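Local structure of CELL WALL surface anchor family protein (Streptococcus pneumoniae, 2X9Z) at residues 35-40 against 111-116; 163-168 against 177-182. The protein forms the repeating backbone subunit of the pneumococcal pilus, a cell-wall-anchored surface fibre probably concerned with cell adhesion. The protein carries 1 engineered substitution. All blocks are in the same frame, centred on the assembly; numbering follows the deposited sequence.

Contact 1 (35-40 against 111-116); sequences EYEIVT and TVKITY
The Tyr36 side chain leads outward across the ring of Tyr116. Tyr36 CB sits over one face of that ring, near its rim, in a CH-pi contact 3.7 Å from the Tyr116 centroid. Next comes Tyr36 CG, 3.7 Å from Tyr116 OH, then Tyr36 CD1, 3.8 Å from Tyr116 CE1, and Tyr36 CD2, 4.0 Å from Tyr116 OH. The two rings lie almost parallel, 9° apart, but are slid so far that they barely overlap; the Tyr36 ring also meets Phe9, the planes inclined at about 45°. With CG between the backbone N and carbonyl carbon (chi1 68°), the Tyr116 ring leans toward strand 35-40. The rings belong to regular antiparallel pairing of two middle strands in one sheet of a Cna-B-like pilin domain. Tyr36, Ile38 and Thr40 each form a reciprocal pair of backbone hydrogen bonds, with Tyr116, Ile114 and Val112. On the other face, Lys113 extends fully to a long salt bridge, NZ to Glu37 OE2 3.5 Å, while the Glu37 carboxylate also accepts bonds from the backbone N of Gly11 and Ala13. A water donates to Ile38 O and Val112 O and bonds Thr40 OG1, itself held by NE1 of Trp53, which touches Val112 and Ile114.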
ATOM      1  N   GLU A  35      -4.394 -16.090  -5.570  1.00 12.44           N
ATOM      2  CA  GLU A  35      -5.492 -15.153  -5.781  1.00 12.74           C
ATOM      3  C   GLU A  35      -5.732 -14.294  -4.547  1.00 11.11           C
ATOM      4  O   GLU A  35      -5.822 -14.805  -3.426  1.00 12.44           O
ATOM      5  CB  GLU A  35      -6.763 -15.908  -6.154  1.00 15.48           C
ATOM      6  CG  GLU A  35      -6.642 -16.657  -7.471  1.00 20.77           C
ATOM      7  CD  GLU A  35      -7.845 -17.522  -7.754  1.00 32.49           C
ATOM      8  OE1 GLU A  35      -7.976 -18.582  -7.105  1.00 39.26           O
ATOM      9  OE2 GLU A  35      -8.655 -17.141  -8.621  1.00 36.14           O
ATOM     10  N   TYR A  36      -5.856 -12.988  -4.775  1.00  9.53           N
ATOM     11  CA  TYR A  36      -5.999 -12.000  -3.717  1.00  9.47           C
ATOM     12  C   TYR A  36      -7.285 -11.200  -3.839  1.00  9.15           C
ATOM     13  O   TYR A  36      -7.850 -11.056  -4.923  1.00 10.36           O
ATOM     14  CB  TYR A  36      -4.840 -11.008  -3.780  1.00 10.83           C
ATOM     15  CG  TYR A  36      -3.516 -11.549  -3.289  1.00 12.05           C
ATOM     16  CD1 TYR A  36      -2.622 -12.173  -4.154  1.00 13.02           C
ATOM     17  CD2 TYR A  36      -3.156 -11.428  -1.960  1.00 14.43           C
ATOM     18  CE1 TYR A  36      -1.407 -12.660  -3.699  1.00 12.91           C
ATOM     19  CE2 TYR A  36      -1.953 -11.900  -1.505  1.00 14.25           C
ATOM     20  CZ  TYR A  36      -1.079 -12.513  -2.370  1.00 14.67           C
ATOM     21  OH  TYR A  36       0.119 -12.988  -1.882  1.00 16.55           O
ATOM     22  N   GLU A  37      -7.716 -10.642  -2.716  1.00 10.84           N
ATOM     23  CA  GLU A  37      -8.817  -9.695  -2.729  1.00 11.91           C
ATOM     24  C   GLU A  37      -8.631  -8.623  -1.661  1.00 11.81           C
ATOM     25  O   GLU A  37      -8.085  -8.878  -0.576  1.00 14.38           O
ATOM     26  CB  GLU A  37     -10.155 -10.410  -2.552  1.00 14.95           C
ATOM     27  CG  GLU A  37     -10.326 -11.070  -1.206  1.00 15.68           C
ATOM     28  CD  GLU A  37     -11.611 -11.867  -1.111  1.00 18.44           C
ATOM     29  OE1 GLU A  37     -12.148 -11.990   0.003  1.00 19.43           O
ATOM     30  OE2 GLU A  37     -12.081 -12.375  -2.151  1.00 19.63           O
ATOM     31  N   ILE A  38      -9.075  -7.415  -1.992  1.00 10.67           N
ATOM     32  CA  ILE A  38      -9.081  -6.289  -1.074  1.00 11.17           C
ATOM     33  C   ILE A  38     -10.541  -5.862  -0.968  1.00 11.26           C
ATOM     34  O   ILE A  38     -11.180  -5.573  -1.983  1.00 11.87           O
ATOM     35  CB  ILE A  38      -8.259  -5.108  -1.640  1.00 11.54           C
ATOM     36  CG1 ILE A  38      -6.827  -5.541  -1.984  1.00 12.47           C
ATOM     37  CG2 ILE A  38      -8.284  -3.925  -0.679  1.00 13.27           C
ATOM     38  CD1 ILE A  38      -6.122  -4.552  -2.871  1.00 14.51           C
ATOM     39  N   VAL A  39     -11.073  -5.848   0.251  1.00 10.57           N
ATOM     40  CA  VAL A  39     -12.466  -5.489   0.472  1.00 10.24           C
ATOM     41  C   VAL A  39     -12.525  -4.232   1.336  1.00  9.89           C
ATOM     42  O   VAL A  39     -11.891  -4.177   2.400  1.00 11.23           O
ATOM     43  CB  VAL A  39     -13.242  -6.636   1.159  1.00 11.50           C
ATOM     44  CG1 VAL A  39     -14.637  -6.186   1.535  1.00 12.29           C
ATOM     45  CG2 VAL A  39     -13.285  -7.872   0.255  1.00 13.33           C
ATOM     46  N   THR A  40     -13.261  -3.226   0.865  1.00 10.41           N
ATOM     47  CA  THR A  40     -13.352  -1.940   1.552  1.00 10.62           C
ATOM     48  C   THR A  40     -14.810  -1.572   1.770  1.00 10.95           C
ATOM     49  O   THR A  40     -15.630  -1.682   0.857  1.00 13.18           O
ATOM     50  CB  THR A  40     -12.661  -0.824   0.733  1.00 11.10           C
ATOM     51  OG1 THR A  40     -11.340  -1.252   0.388  1.00 11.95           O
ATOM     52  CG2 THR A  40     -12.577   0.467   1.536  1.00 12.19           C
ATOM     53  N   THR A 111     -19.776  -1.713  -0.435  1.00 11.01           N
ATOM     54  CA  THR A 111     -18.629  -2.604  -0.373  1.00 11.47           C
ATOM     55  C   THR A 111     -17.899  -2.649  -1.698  1.00 10.63           C
ATOM     56  O   THR A 111     -18.457  -3.091  -2.704  1.00 12.05           O
ATOM     57  CB  THR A 111     -19.070  -4.027  -0.018  1.00 12.97           C
ATOM     58  OG1 THR A 111     -19.724  -4.013   1.258  1.00 14.51           O
ATOM     59  CG2 THR A 111     -17.877  -4.960   0.039  1.00 12.53           C
ATOM     60  N   VAL A 112     -16.644  -2.207  -1.696  1.00  9.74           N
ATOM     61  CA  VAL A 112     -15.804  -2.291  -2.887  1.00 10.97           C
ATOM     62  C   VAL A 112     -14.931  -3.527  -2.764  1.00 11.37           C
ATOM     63  O   VAL A 112     -14.324  -3.745  -1.722  1.00 13.44           O
ATOM     64  CB  VAL A 112     -14.893  -1.050  -3.047  1.00 11.14           C
ATOM     65  CG1 VAL A 112     -14.111  -1.135  -4.356  1.00 11.45           C
ATOM     66  CG2 VAL A 112     -15.714   0.229  -3.004  1.00 12.57           C
ATOM     67  N   LYS A 113     -14.880  -4.338  -3.814  1.00  9.39           N
ATOM     68  CA  LYS A 113     -14.001  -5.497  -3.829  1.00 10.53           C
ATOM     69  C   LYS A 113     -13.095  -5.445  -5.055  1.00  9.94           C
ATOM     70  O   LYS A 113     -13.556  -5.264  -6.187  1.00 11.41           O
ATOM     71  CB  LYS A 113     -14.821  -6.791  -3.836  1.00 12.18           C
ATOM     72  CG  LYS A 113     -13.989  -8.069  -3.854  1.00 17.52           C
ATOM     73  CD  LYS A 113     -14.898  -9.281  -3.697  1.00 24.76           C
ATOM     74  CE  LYS A 113     -14.170 -10.586  -3.916  1.00 33.21           C
ATOM     75  NZ  LYS A 113     -15.126 -11.720  -3.822  1.00 37.39           N
ATOM     76  N   ILE A 114     -11.801  -5.587  -4.814  1.00  9.59           N
ATOM     77  CA  ILE A 114     -10.807  -5.610  -5.874  1.00 10.10           C
ATOM     78  C   ILE A 114     -10.131  -6.972  -5.823  1.00  9.80           C
ATOM     79  O   ILE A 114      -9.652  -7.398  -4.768  1.00 11.37           O
ATOM     80  CB  ILE A 114      -9.744  -4.518  -5.673  1.00 11.23           C
ATOM     81  CG1 ILE A 114     -10.404  -3.138  -5.670  1.00 11.38           C
ATOM     82  CG2 ILE A 114      -8.652  -4.615  -6.752  1.00 11.04           C
ATOM     83  CD1 ILE A 114      -9.470  -2.026  -5.217  1.00 13.48           C
ATOM     84  N   THR A 115     -10.116  -7.677  -6.947  1.00 10.02           N
ATOM     85  CA  THR A 115      -9.477  -8.987  -7.003  1.00  9.90           C
ATOM     86  C   THR A 115      -8.372  -8.980  -8.048  1.00  9.82           C
ATOM     87  O   THR A 115      -8.419  -8.218  -9.022  1.00 11.40           O
ATOM     88  CB  THR A 115     -10.486 -10.110  -7.317  1.00 11.77           C
ATOM     89  OG1 THR A 115     -11.050  -9.902  -8.615  1.00 15.35           O
ATOM     90  CG2 THR A 115     -11.612 -10.134  -6.299  1.00 12.89           C
ATOM     91  N   TYR A 116      -7.378  -9.837  -7.842  1.00 10.62           N
ATOM     92  CA  TYR A 116      -6.258  -9.975  -8.774  1.00  9.37           C
ATOM     93  C   TYR A 116      -5.443 -11.185  -8.356  1.00  8.96           C
ATOM     94  O   TYR A 116      -5.698 -11.778  -7.312  1.00 10.04           O
ATOM     95  CB  TYR A 116      -5.370  -8.726  -8.759  1.00 10.40           C
ATOM     96  CG  TYR A 116      -4.613  -8.537  -7.467  1.00 11.29           C
ATOM     97  CD1 TYR A 116      -3.331  -9.068  -7.304  1.00 11.44           C
ATOM     98  CD2 TYR A 116      -5.175  -7.843  -6.403  1.00 11.95           C
ATOM     99  CE1 TYR A 116      -2.622  -8.907  -6.117  1.00 12.24           C
ATOM    100  CE2 TYR A 116      -4.475  -7.669  -5.210  1.00 11.51           C
ATOM    101  CZ  TYR A 116      -3.202  -8.209  -5.075  1.00 10.72           C
ATOM    102  OH  TYR A 116      -2.510  -8.044  -3.904  1.00 12.66           O
TER
HETATM  103  O   HOH W   1     -11.511  -2.660  -1.973  1.00 12.56           O

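Contact 2 (163-168 against 177-182)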
ATOM      1  N   LYS A 163      13.056  12.861   1.779  1.00 13.00           N
ATOM      2  CA  LYS A 163      11.702  13.389   1.875  1.00 11.61           C
ATOM      3  C   LYS A 163      11.611  14.790   1.277  1.00 11.60           C
ATOM      4  O   LYS A 163      12.517  15.608   1.455  1.00 14.43           O
ATOM      5  CB  LYS A 163      11.261  13.415   3.335  1.00 12.67           C
ATOM      6  CG  LYS A 163       9.777  13.598   3.533  1.00 14.05           C
ATOM      7  CD  LYS A 163       9.436  13.516   5.003  1.00 16.20           C
ATOM      8  CE  LYS A 163       7.968  13.428   5.179  1.00 18.80           C
ATOM      9  NZ  LYS A 163       7.396  14.593   4.452  1.00 22.77           N
ATOM     10  N   THR A 164      10.530  15.046   0.548  1.00 11.15           N
ATOM     11  CA  THR A 164      10.207  16.399   0.100  1.00 11.43           C
ATOM     12  C   THR A 164       8.794  16.739   0.547  1.00 10.56           C
ATOM     13  O   THR A 164       8.020  15.853   0.902  1.00 10.49           O
ATOM     14  CB  THR A 164      10.294  16.556  -1.435  1.00 13.73           C
ATOM     15  OG1 THR A 164       9.515  15.535  -2.068  1.00 15.53           O
ATOM     16  CG2 THR A 164      11.737  16.462  -1.926  1.00 16.82           C
ATOM     17  N   TRP A 165       8.455  18.023   0.511  1.00 10.24           N
ATOM     18  CA  TRP A 165       7.159  18.487   0.990  1.00  9.59           C
ATOM     19  C   TRP A 165       6.535  19.436  -0.031  1.00  9.82           C
ATOM     20  O   TRP A 165       7.212  20.323  -0.550  1.00 10.25           O
ATOM     21  CB  TRP A 165       7.323  19.237   2.311  1.00 11.56           C
ATOM     22  CG  TRP A 165       7.963  18.469   3.444  1.00 10.38           C
ATOM     23  CD1 TRP A 165       9.300  18.205   3.624  1.00 11.46           C
ATOM     24  CD2 TRP A 165       7.292  17.913   4.584  1.00 10.81           C
ATOM     25  NE1 TRP A 165       9.492  17.516   4.807  1.00 12.16           N
ATOM     26  CE2 TRP A 165       8.276  17.325   5.410  1.00 11.18           C
ATOM     27  CE3 TRP A 165       5.954  17.865   4.991  1.00 11.83           C
ATOM     28  CZ2 TRP A 165       7.959  16.699   6.617  1.00 11.26           C
ATOM     29  CZ3 TRP A 165       5.642  17.231   6.183  1.00 12.70           C
ATOM     30  CH2 TRP A 165       6.642  16.661   6.984  1.00 11.82           C
ATOM     31  N   VAL A 166       5.244  19.256  -0.293  1.00 10.23           N
ATOM     32  CA  VAL A 166       4.495  20.147  -1.177  1.00 10.29           C
ATOM     33  C   VAL A 166       3.131  20.458  -0.583  1.00 10.42           C
ATOM     34  O   VAL A 166       2.616  19.697   0.243  1.00 10.44           O
ATOM     35  CB  VAL A 166       4.301  19.547  -2.594  1.00 11.21           C
ATOM     36  CG1 VAL A 166       5.652  19.278  -3.235  1.00 12.53           C
ATOM     37  CG2 VAL A 166       3.463  18.270  -2.544  1.00 11.30           C
ATOM     38  N   ASP A 167       2.539  21.572  -1.004  1.00 11.43           N
ATOM     39  CA  ASP A 167       1.182  21.872  -0.571  1.00 12.81           C
ATOM     40  C   ASP A 167       0.182  21.118  -1.454  1.00 12.32           C
ATOM     41  O   ASP A 167       0.585  20.298  -2.289  1.00 13.12           O
ATOM     42  CB  ASP A 167       0.904  23.387  -0.475  1.00 15.91           C
ATOM     43  CG  ASP A 167       0.977  24.104  -1.812  1.00 17.97           C
ATOM     44  OD1 ASP A 167       0.789  23.457  -2.868  1.00 19.46           O
ATOM     45  OD2 ASP A 167       1.188  25.338  -1.795  1.00 20.22           O
ATOM     46  N   ALA A 168      -1.108  21.362  -1.248  1.00 13.39           N
ATOM     47  CA  ALA A 168      -2.142  20.626  -1.968  1.00 13.96           C
ATOM     48  C   ALA A 168      -2.027  20.750  -3.490  1.00 15.54           C
ATOM     49  O   ALA A 168      -2.474  19.861  -4.223  1.00 18.28           O
ATOM     50  CB  ALA A 168      -3.535  21.060  -1.499  1.00 16.41           C
ATOM     51  N   ALA A 177       6.494  19.237   9.623  1.00 11.29           N
ATOM     52  CA  ALA A 177       6.637  18.708  10.972  1.00 10.84           C
ATOM     53  C   ALA A 177       7.739  17.685  11.005  1.00 11.56           C
ATOM     54  O   ALA A 177       8.128  17.153   9.966  1.00 11.85           O
ATOM     55  CB  ALA A 177       5.346  18.068  11.434  1.00 13.83           C
ATOM     56  N   GLU A 178       8.238  17.404  12.201  1.00 11.51           N
ATOM     57  CA  GLU A 178       9.115  16.263  12.393  1.00 12.19           C
ATOM     58  C   GLU A 178       8.392  15.017  11.879  1.00 11.67           C
ATOM     59  O   GLU A 178       7.205  14.834  12.143  1.00 14.31           O
ATOM     60  CB  GLU A 178       9.465  16.115  13.871  1.00 17.04           C
ATOM     61  CG  GLU A 178      10.534  15.077  14.126  1.00 22.33           C
ATOM     62  CD  GLU A 178      11.064  15.124  15.547  1.00 31.57           C
ATOM     63  OE1 GLU A 178      10.248  15.226  16.482  1.00 33.93           O
ATOM     64  OE2 GLU A 178      12.299  15.048  15.731  1.00 38.47           O
ATOM     65  N   ALA A 179       9.100  14.166  11.142  1.00 10.90           N
ATOM     66  CA  ALA A 179       8.478  13.006  10.508  1.00 11.63           C
ATOM     67  C   ALA A 179       9.119  11.733  11.020  1.00 11.55           C
ATOM     68  O   ALA A 179      10.339  11.591  10.982  1.00 14.30           O
ATOM     69  CB  ALA A 179       8.610  13.092   8.987  1.00 12.91           C
ATOM     70  N   THR A 180       8.297  10.818  11.518  1.00 11.21           N
ATOM     71  CA  THR A 180       8.792   9.548  12.030  1.00 11.18           C
ATOM     72  C   THR A 180       8.383   8.417  11.092  1.00 10.22           C
ATOM     73  O   THR A 180       7.254   8.379  10.608  1.00 11.55           O
ATOM     74  CB  THR A 180       8.255   9.290  13.451  1.00 14.39           C
ATOM     75  OG1 THR A 180       8.689  10.350  14.313  1.00 18.58           O
ATOM     76  CG2 THR A 180       8.772   7.960  14.002  1.00 14.71           C
ATOM     77  N   PHE A 181       9.310   7.496  10.839  1.00 10.37           N
ATOM     78  CA  PHE A 181       9.047   6.353   9.971  1.00 10.96           C
ATOM     79  C   PHE A 181       9.445   5.068  10.666  1.00 13.21           C
ATOM     80  O   PHE A 181      10.478   5.006  11.321  1.00 13.74           O
ATOM     81  CB  PHE A 181       9.855   6.439   8.671  1.00 11.54           C
ATOM     82  CG  PHE A 181       9.555   7.654   7.850  1.00 12.33           C
ATOM     83  CD1 PHE A 181      10.107   8.884   8.177  1.00 13.75           C
ATOM     84  CD2 PHE A 181       8.730   7.570   6.733  1.00 13.84           C
ATOM     85  CE1 PHE A 181       9.835  10.009   7.408  1.00 15.94           C
ATOM     86  CE2 PHE A 181       8.454   8.691   5.963  1.00 14.89           C
ATOM     87  CZ  PHE A 181       9.003   9.908   6.307  1.00 16.17           C
ATOM     88  N   ASP A 182       8.631   4.039  10.503  1.00 11.98           N
ATOM     89  CA  ASP A 182       9.025   2.712  10.927  1.00 12.65           C
ATOM     90  C   ASP A 182       9.576   1.964   9.725  1.00 13.17           C
ATOM     91  O   ASP A 182       8.904   1.835   8.695  1.00 13.61           O
ATOM     92  CB  ASP A 182       7.834   1.984  11.532  1.00 13.81           C
ATOM     93  CG  ASP A 182       7.395   2.604  12.841  1.00 15.93           C
ATOM     94  OD1 ASP A 182       8.227   2.678  13.771  1.00 16.52           O
ATOM     95  OD2 ASP A 182       6.230   3.032  12.940  1.00 18.11           O
TER
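Strand segments 163-166 and 179-182 run past each other with axes 11.1 Å apart at closest and N-to-C directions at 132°, so the gap is bridged mainly by side chains, as between two facing sheets. Lys163, Trp165, Ala179 and Phe181 all point inward. Lys163 leaves with CG anti to the backbone N (chi1 -165°) and stays extended as far as CE, then turns at its last torsion (chi4 -54°). Lys163 CE rests 3.9 Å from Ala179 CB, and it also lies at the edge of the Phe181 ring, 3.8 Å from Phe181 CZ. The turn brings Lys163 NZ over the centre of the Trp165 ring system, 2.9 Å above its plane. This nitrogen is joined covalently to Asn242 CG, the intramolecular isopeptide bond known from Gram-positive pilins. The Trp165 ring reaches the other segment through its far corner: CH2 is 3.4 Å from Ala177 O, and CZ2 is 4.4 Å from Ala179 CB. Tyr225 meets the same indole edge-to-face, and Glu219 touches the Lys163 side chain, consistent with the acidic residue that assists isopeptide formation in related pilins. The cross-link ties strand 159-166 to its parallel neighbour 237-243 in one sheet, while strand 179-185 lies in the facing sheet between 191-197 and 215-219, with Phe217 against Phe181.

Contacts 1 and 2 follow one another along the chain, the first closing before the second opens, and lie on opposite sides of its centre, about 13 Å and 17 Å from it. Their own centres are 30 Å apart and their nearest atoms about 20 Å, so neither touches the other. They lie in two separate beta domains and are joined in different ways: 35-40 and 111-116 are neighbours within a sheet, paired through the backbone, whereas the strand parts of 163-168 and 177-182 belong to facing sheets and meet mainly through side chains. Only contact 2 includes a residue of the isopeptide bond, Lys163; this bond probably stiffens its domain, as in related pilins.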